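PDB 3U3B: computationally designed four-helix bundle protein from Synthetic construct, which has no known biological function but serves as a hyperthermostable test of flexible-backbone design, its four-helix bundle carrying a completely redesigned hydrophobic core. Local coordinates for residues K16-E30 with I87-L101. Numbering follows the deposited sequence.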
loop_
_atom_site.group_PDB
_atom_site.type_symbol
_atom_site.label_atom_id
_atom_site.label_comp_id
_atom_site.label_asym_id
_atom_site.label_seq_id
_atom_site.Cartn_x
_atom_site.Cartn_y
_atom_site.Cartn_z
ATOM N N LYS A 16 -1.583 -8.989 -3.360
ATOM C CA LYS A 16 -1.024 -9.511 -2.107
ATOM C C LYS A 16 0.506 -9.519 -2.089
ATOM O O LYS A 16 1.120 -9.270 -1.039
ATOM C CB LYS A 16 -1.542 -10.925 -1.839
ATOM C CG LYS A 16 -3.009 -10.982 -1.539
ATOM C CD LYS A 16 -3.456 -12.429 -1.378
ATOM C CE LYS A 16 -4.954 -12.534 -1.111
ATOM N NZ LYS A 16 -5.386 -13.942 -0.800
ATOM N N GLU A 17 1.131 -9.813 -3.228
ATOM C CA GLU A 17 2.594 -9.752 -3.329
ATOM C C GLU A 17 3.101 -8.306 -3.175
ATOM O O GLU A 17 4.097 -8.051 -2.474
ATOM C CB GLU A 17 3.085 -10.368 -4.646
ATOM C CG GLU A 17 3.343 -11.880 -4.574
ATOM C CD GLU A 17 3.728 -12.508 -5.912
ATOM O OE1 GLU A 17 3.348 -11.952 -6.968
ATOM O OE2 GLU A 17 4.413 -13.563 -5.900
ATOM N N LEU A 18 2.420 -7.362 -3.816
ATOM C CA LEU A 18 2.773 -5.953 -3.675
ATOM C C LEU A 18 2.616 -5.483 -2.226
ATOM O O LEU A 18 3.469 -4.749 -1.734
ATOM C CB LEU A 18 1.926 -5.087 -4.621
ATOM C CG LEU A 18 2.174 -5.337 -6.101
ATOM C CD1 LEU A 18 1.099 -4.673 -6.927
ATOM C CD2 LEU A 18 3.559 -4.824 -6.506
ATOM N N ILE A 19 1.548 -5.903 -1.543
ATOM C CA ILE A 19 1.353 -5.574 -0.125
ATOM C C ILE A 19 2.472 -6.145 0.753
ATOM O O ILE A 19 3.023 -5.455 1.605
ATOM C CB ILE A 19 -0.034 -6.056 0.370
ATOM C CG1 ILE A 19 -1.127 -5.156 -0.201
ATOM C CG2 ILE A 19 -0.118 -6.083 1.879
ATOM C CD1 ILE A 19 -2.529 -5.706 -0.014
ATOM N N GLN A 20 2.818 -7.403 0.543
ATOM C CA GLN A 20 3.921 -7.986 1.265
ATOM C C GLN A 20 5.237 -7.211 1.001
ATOM O O GLN A 20 6.041 -7.024 1.909
ATOM C CB GLN A 20 4.082 -9.456 0.896
ATOM C CG GLN A 20 5.130 -10.154 1.754
ATOM C CD GLN A 20 4.842 -9.987 3.243
ATOM O OE1 GLN A 20 3.782 -10.376 3.724
ATOM N NE2 GLN A 20 5.776 -9.382 3.969
ATOM N N ASN A 21 5.450 -6.791 -0.249
ATOM C CA ASN A 21 6.603 -5.958 -0.614
ATOM C C ASN A 21 6.619 -4.642 0.174
ATOM O O ASN A 21 7.672 -4.222 0.675
ATOM C CB ASN A 21 6.597 -5.633 -2.120
ATOM C CG ASN A 21 6.925 -6.831 -3.005
ATOM O OD1 ASN A 21 7.619 -7.768 -2.599
ATOM N ND2 ASN A 21 6.455 -6.777 -4.251
ATOM N N VAL A 22 5.457 -3.997 0.298
ATOM C CA VAL A 22 5.342 -2.774 1.105
ATOM C C VAL A 22 5.610 -3.055 2.603
ATOM O O VAL A 22 6.335 -2.305 3.271
ATOM C CB VAL A 22 3.969 -2.048 0.923
ATOM C CG1 VAL A 22 3.836 -0.916 1.905
ATOM C CG2 VAL A 22 3.839 -1.482 -0.496
ATOM N N ASN A 23 5.073 -4.153 3.109
ATOM C CA ASN A 23 5.313 -4.521 4.486
ATOM C C ASN A 23 6.786 -4.801 4.766
ATOM O O ASN A 23 7.309 -4.449 5.839
ATOM C CB ASN A 23 4.464 -5.708 4.874
ATOM C CG ASN A 23 3.105 -5.284 5.325
ATOM O OD1 ASN A 23 2.970 -4.261 5.985
ATOM N ND2 ASN A 23 2.081 -6.040 4.958
ATOM N N ASP A 24 7.445 -5.435 3.807
ATOM C CA ASP A 24 8.879 -5.726 3.914
ATOM C C ASP A 24 9.684 -4.420 3.926
ATOM O O ASP A 24 10.622 -4.278 4.703
ATOM C CB ASP A 24 9.320 -6.653 2.774
ATOM C CG ASP A 24 8.858 -8.119 2.970
ATOM O OD1 ASP A 24 8.677 -8.594 4.115
ATOM O OD2 ASP A 24 8.643 -8.805 1.956
ATOM N N ASP A 25 9.289 -3.440 3.110
ATOM C CA ASP A 25 9.971 -2.130 3.129
ATOM C C ASP A 25 9.654 -1.307 4.383
ATOM O O ASP A 25 10.524 -0.592 4.896
ATOM C CB ASP A 25 9.657 -1.320 1.866
ATOM C CG ASP A 25 10.420 -1.824 0.649
ATOM O OD1 ASP A 25 11.374 -2.631 0.808
ATOM O OD2 ASP A 25 10.076 -1.390 -0.474
ATOM N N ILE A 26 8.442 -1.436 4.907
ATOM C CA ILE A 26 8.075 -0.745 6.133
ATOM C C ILE A 26 8.907 -1.260 7.315
ATOM O O ILE A 26 9.292 -0.492 8.202
ATOM C CB ILE A 26 6.603 -0.910 6.446
ATOM C CG1 ILE A 26 5.765 0.023 5.574
ATOM C CG2 ILE A 26 6.348 -0.609 7.897
ATOM C CD1 ILE A 26 4.288 -0.116 5.842
ATOM N N LYS A 27 9.205 -2.552 7.320
ATOM C CA LYS A 27 10.025 -3.102 8.387
ATOM C C LYS A 27 11.385 -2.439 8.381
ATOM O O LYS A 27 11.951 -2.114 9.448
ATOM C CB LYS A 27 10.179 -4.606 8.220
ATOM C CG LYS A 27 8.913 -5.348 8.521
ATOM C CD LYS A 27 9.097 -6.866 8.457
ATOM C CE LYS A 27 7.779 -7.607 8.779
ATOM N NZ LYS A 27 6.746 -7.575 7.674
ATOM N N GLU A 28 11.924 -2.237 7.182
ATOM C CA GLU A 28 13.259 -1.622 7.053
ATOM C C GLU A 28 13.231 -0.142 7.420
ATOM O O GLU A 28 14.163 0.350 8.067
ATOM C CB GLU A 28 13.832 -1.751 5.628
ATOM C CG GLU A 28 14.241 -3.170 5.175
ATOM C CD GLU A 28 14.794 -4.045 6.310
ATOM O OE1 GLU A 28 15.696 -3.578 7.047
ATOM O OE2 GLU A 28 14.322 -5.203 6.466
ATOM N N VAL A 29 12.206 0.588 6.969
ATOM C CA VAL A 29 12.160 2.034 7.236
ATOM C C VAL A 29 11.879 2.315 8.723
ATOM O O VAL A 29 12.204 3.391 9.250
ATOM C CB VAL A 29 11.165 2.774 6.293
ATOM C CG1 VAL A 29 9.737 2.680 6.809
ATOM C CG2 VAL A 29 11.617 4.231 6.095
ATOM N N GLU A 30 11.314 1.330 9.400
ATOM C CA GLU A 30 11.095 1.409 10.823
ATOM C C GLU A 30 12.390 1.602 11.582
ATOM O O GLU A 30 12.407 2.276 12.602
ATOM C CB GLU A 30 10.505 0.104 11.286
ATOM C CG GLU A 30 9.047 0.107 11.408
ATOM C CD GLU A 30 8.575 -1.293 11.688
ATOM O OE1 GLU A 30 9.264 -1.977 12.465
ATOM O OE2 GLU A 30 7.538 -1.713 11.131
ATOM N N ILE A 87 4.109 6.223 11.150
ATOM C CA ILE A 87 4.360 4.913 10.550
ATOM C C ILE A 87 3.254 3.947 10.977
ATOM O O ILE A 87 2.771 3.140 10.172
ATOM C CB ILE A 87 5.741 4.349 10.915
ATOM C CG1 ILE A 87 6.823 5.287 10.385
ATOM C CG2 ILE A 87 5.909 2.963 10.321
ATOM C CD1 ILE A 87 8.199 4.917 10.805
ATOM N N ASP A 88 2.806 4.072 12.220
ATOM C CA ASP A 88 1.724 3.226 12.693
ATOM C C ASP A 88 0.426 3.472 11.920
ATOM O O ASP A 88 -0.341 2.537 11.683
ATOM C CB ASP A 88 1.492 3.419 14.190
ATOM C CG ASP A 88 2.621 2.848 15.030
ATOM O OD1 ASP A 88 3.283 1.886 14.573
ATOM O OD2 ASP A 88 2.834 3.359 16.151
ATOM N N LYS A 89 0.153 4.706 11.527
ATOM C CA LYS A 89 -1.093 4.949 10.812
ATOM C C LYS A 89 -1.035 4.347 9.408
ATOM O O LYS A 89 -2.032 3.831 8.906
ATOM C CB LYS A 89 -1.422 6.437 10.748
ATOM C CG LYS A 89 -2.886 6.702 10.402
ATOM C CD LYS A 89 -3.031 8.075 9.784
ATOM C CE LYS A 89 -4.388 8.721 10.037
ATOM N NZ LYS A 89 -4.417 10.092 9.426
ATOM N N VAL A 90 0.138 4.421 8.789
ATOM C CA VAL A 90 0.390 3.720 7.533
ATOM C C VAL A 90 0.187 2.195 7.664
ATOM O O VAL A 90 -0.471 1.565 6.832
ATOM C CB VAL A 90 1.820 3.966 7.036
ATOM C CG1 VAL A 90 2.090 3.137 5.787
ATOM C CG2 VAL A 90 2.024 5.428 6.738
ATOM N N LYS A 91 0.786 1.598 8.676
ATOM C CA LYS A 91 0.611 0.169 8.917
ATOM C C LYS A 91 -0.865 -0.167 9.121
ATOM O O LYS A 91 -1.375 -1.135 8.564
ATOM C CB LYS A 91 1.421 -0.243 10.135
ATOM C CG LYS A 91 2.882 -0.307 9.872
ATOM C CD LYS A 91 3.558 -0.583 11.190
ATOM C CE LYS A 91 5.053 -0.655 11.055
ATOM N NZ LYS A 91 5.631 -0.754 12.432
ATOM N N LYS A 92 -1.557 0.635 9.916
ATOM C CA LYS A 92 -2.949 0.381 10.188
ATOM C C LYS A 92 -3.800 0.389 8.899
ATOM O O LYS A 92 -4.709 -0.435 8.722
ATOM C CB LYS A 92 -3.473 1.424 11.147
ATOM C CG LYS A 92 -4.928 1.262 11.408
ATOM C CD LYS A 92 -5.393 2.310 12.364
ATOM C CE LYS A 92 -6.899 2.347 12.427
ATOM N NZ LYS A 92 -7.359 3.643 13.009
ATOM N N LYS A 93 -3.511 1.322 8.004
ATOM C CA LYS A 93 -4.225 1.366 6.737
ATOM C C LYS A 93 -3.870 0.219 5.819
ATOM O O LYS A 93 -4.704 -0.256 5.076
ATOM C CB LYS A 93 -3.942 2.665 5.990
ATOM C CG LYS A 93 -4.688 3.823 6.552
ATOM C CD LYS A 93 -4.364 5.087 5.786
ATOM C CE LYS A 93 -4.818 6.297 6.593
ATOM N NZ LYS A 93 -6.183 6.074 7.180
ATOM N N LEU A 94 -2.612 -0.176 5.822
ATOM C CA LEU A 94 -2.194 -1.268 4.978
ATOM C C LEU A 94 -2.914 -2.553 5.419
ATOM O O LEU A 94 -3.261 -3.395 4.598
ATOM C CB LEU A 94 -0.684 -1.443 5.060
ATOM C CG LEU A 94 -0.089 -2.178 3.859
ATOM C CD1 LEU A 94 -0.376 -1.425 2.544
ATOM C CD2 LEU A 94 1.412 -2.382 4.067
ATOM N N ASP A 95 -3.108 -2.708 6.718
ATOM C CA ASP A 95 -3.841 -3.852 7.233
ATOM C C ASP A 95 -5.315 -3.793 6.831
ATOM O O ASP A 95 -5.922 -4.806 6.558
ATOM C CB ASP A 95 -3.706 -3.917 8.743
ATOM C CG ASP A 95 -2.293 -4.270 9.187
ATOM O OD1 ASP A 95 -1.500 -4.764 8.340
ATOM O OD2 ASP A 95 -1.977 -4.043 10.383
ATOM N N MET A 96 -5.877 -2.592 6.800
ATOM C CA MET A 96 -7.217 -2.397 6.273
ATOM C C MET A 96 -7.271 -2.860 4.819
ATOM O O MET A 96 -8.220 -3.535 4.421
ATOM C CB MET A 96 -7.633 -0.920 6.386
ATOM C CG MET A 96 -8.004 -0.500 7.798
ATOM S SD MET A 96 -7.980 1.290 8.096
ATOM C CE MET A 96 -8.956 1.887 6.704
ATOM N N VAL A 97 -6.251 -2.509 4.038
ATOM C CA VAL A 97 -6.200 -2.886 2.626
ATOM C C VAL A 97 -6.186 -4.397 2.512
ATOM O O VAL A 97 -6.880 -4.969 1.688
ATOM C CB VAL A 97 -4.948 -2.323 1.901
ATOM C CG1 VAL A 97 -4.803 -2.952 0.520
ATOM C CG2 VAL A 97 -5.028 -0.821 1.790
ATOM N N THR A 98 -5.401 -5.050 3.349
ATOM C CA THR A 98 -5.304 -6.493 3.296
ATOM C C THR A 98 -6.642 -7.152 3.635
ATOM O O THR A 98 -7.044 -8.116 2.968
ATOM C CB THR A 98 -4.226 -7.014 4.244
ATOM O OG1 THR A 98 -2.953 -6.632 3.746
ATOM C CG2 THR A 98 -4.247 -8.506 4.314
ATOM N N ARG A 99 -7.329 -6.648 4.659
ATOM C CA ARG A 99 -8.621 -7.230 5.029
ATOM C C ARG A 99 -9.637 -7.027 3.903
ATOM O O ARG A 99 -10.364 -7.961 3.524
ATOM C CB ARG A 99 -9.182 -6.613 6.311
ATOM C CG ARG A 99 -8.364 -6.926 7.569
ATOM C CD ARG A 99 -8.282 -8.404 7.838
ATOM N NE ARG A 99 -7.725 -8.698 9.175
ATOM C CZ ARG A 99 -7.778 -9.894 9.759
ATOM N NH1 ARG A 99 -8.367 -10.911 9.139
ATOM N NH2 ARG A 99 -7.267 -10.088 10.969
ATOM N N GLU A 100 -9.713 -5.795 3.414
ATOM C CA GLU A 100 -10.716 -5.426 2.415
ATOM C C GLU A 100 -10.508 -6.258 1.164
ATOM O O GLU A 100 -11.461 -6.676 0.500
ATOM C CB GLU A 100 -10.622 -3.931 2.093
ATOM C CG GLU A 100 -11.773 -3.409 1.259
ATOM C CD GLU A 100 -13.104 -3.530 1.975
ATOM O OE1 GLU A 100 -13.139 -3.293 3.204
ATOM O OE2 GLU A 100 -14.107 -3.871 1.309
ATOM N N LEU A 101 -9.249 -6.510 0.849
ATOM C CA LEU A 101 -8.904 -7.297 -0.308
ATOM C C LEU A 101 -9.321 -8.739 -0.102
ATOM O O LEU A 101 -9.847 -9.376 -1.011
ATOM C CB LEU A 101 -7.402 -7.209 -0.552
ATOM C CG LEU A 101 -6.955 -7.859 -1.849
ATOM C CD1 LEU A 101 -7.612 -7.153 -3.051
ATOM C CD2 LEU A 101 -5.449 -7.824 -1.946
HETATM O O HOH W 1 -0.867 -5.906 5.665
HETATM O O HOH W 2 7.557 -2.978 14.282
#
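One water molecule is gripped by three side chains: it accepts from ND2 of Asn-23 at 3.0 Å, donates to OD1 of Asp-95 at 3.0 Å, and is bonded to OG1 of Thr-98. It bridges the first and last helices of the four-helix bundle, 3-30 and 84-102, whose segments 16-30 and 87-101 run antiparallel at 163° with their axes 11.0 Å apart. Beneath this polar margin the packing is knobs-into-holes in both directions. Leu-94 enters the hole formed by Ile-19, Val-22, Asn-23 and Ile-26; with CG anti to the backbone N (chi1 -158°), it brings CD2 within 3.6 Å of Val-22 CG1. In return, Ile-19 sits among Leu-94, Val-97, Thr-98 and Leu-101, its CD1 3.6 Å from CG1 of Val-97, while Ile-26 fills the hole of Ile-87, Val-90, Lys-91 and Leu-94. Val-90 and Val-97 also touch helix 59-76, and Ile-19 meets Met-49 of helix 36-56, which ties the pair into the shared core. At the other end of the polar margin, the extended chain of Lys-91 carries NZ to OE2 of Glu-30 in a salt bridge; its modelled length is doubtful because OE2 lies too close to the lysine chain. A second water donates to Glu-30 OE1 and accepts weakly from the same NZ. An alanine in place of Glu-30 would probably leave the Lys-91 ammonium without its carboxylate mate and freer to swing into solvent. On its way to that carboxylate, Lys-91 passes Ile-26 tightly, CE lying 3.4 Å from CG2 of the isoleucine.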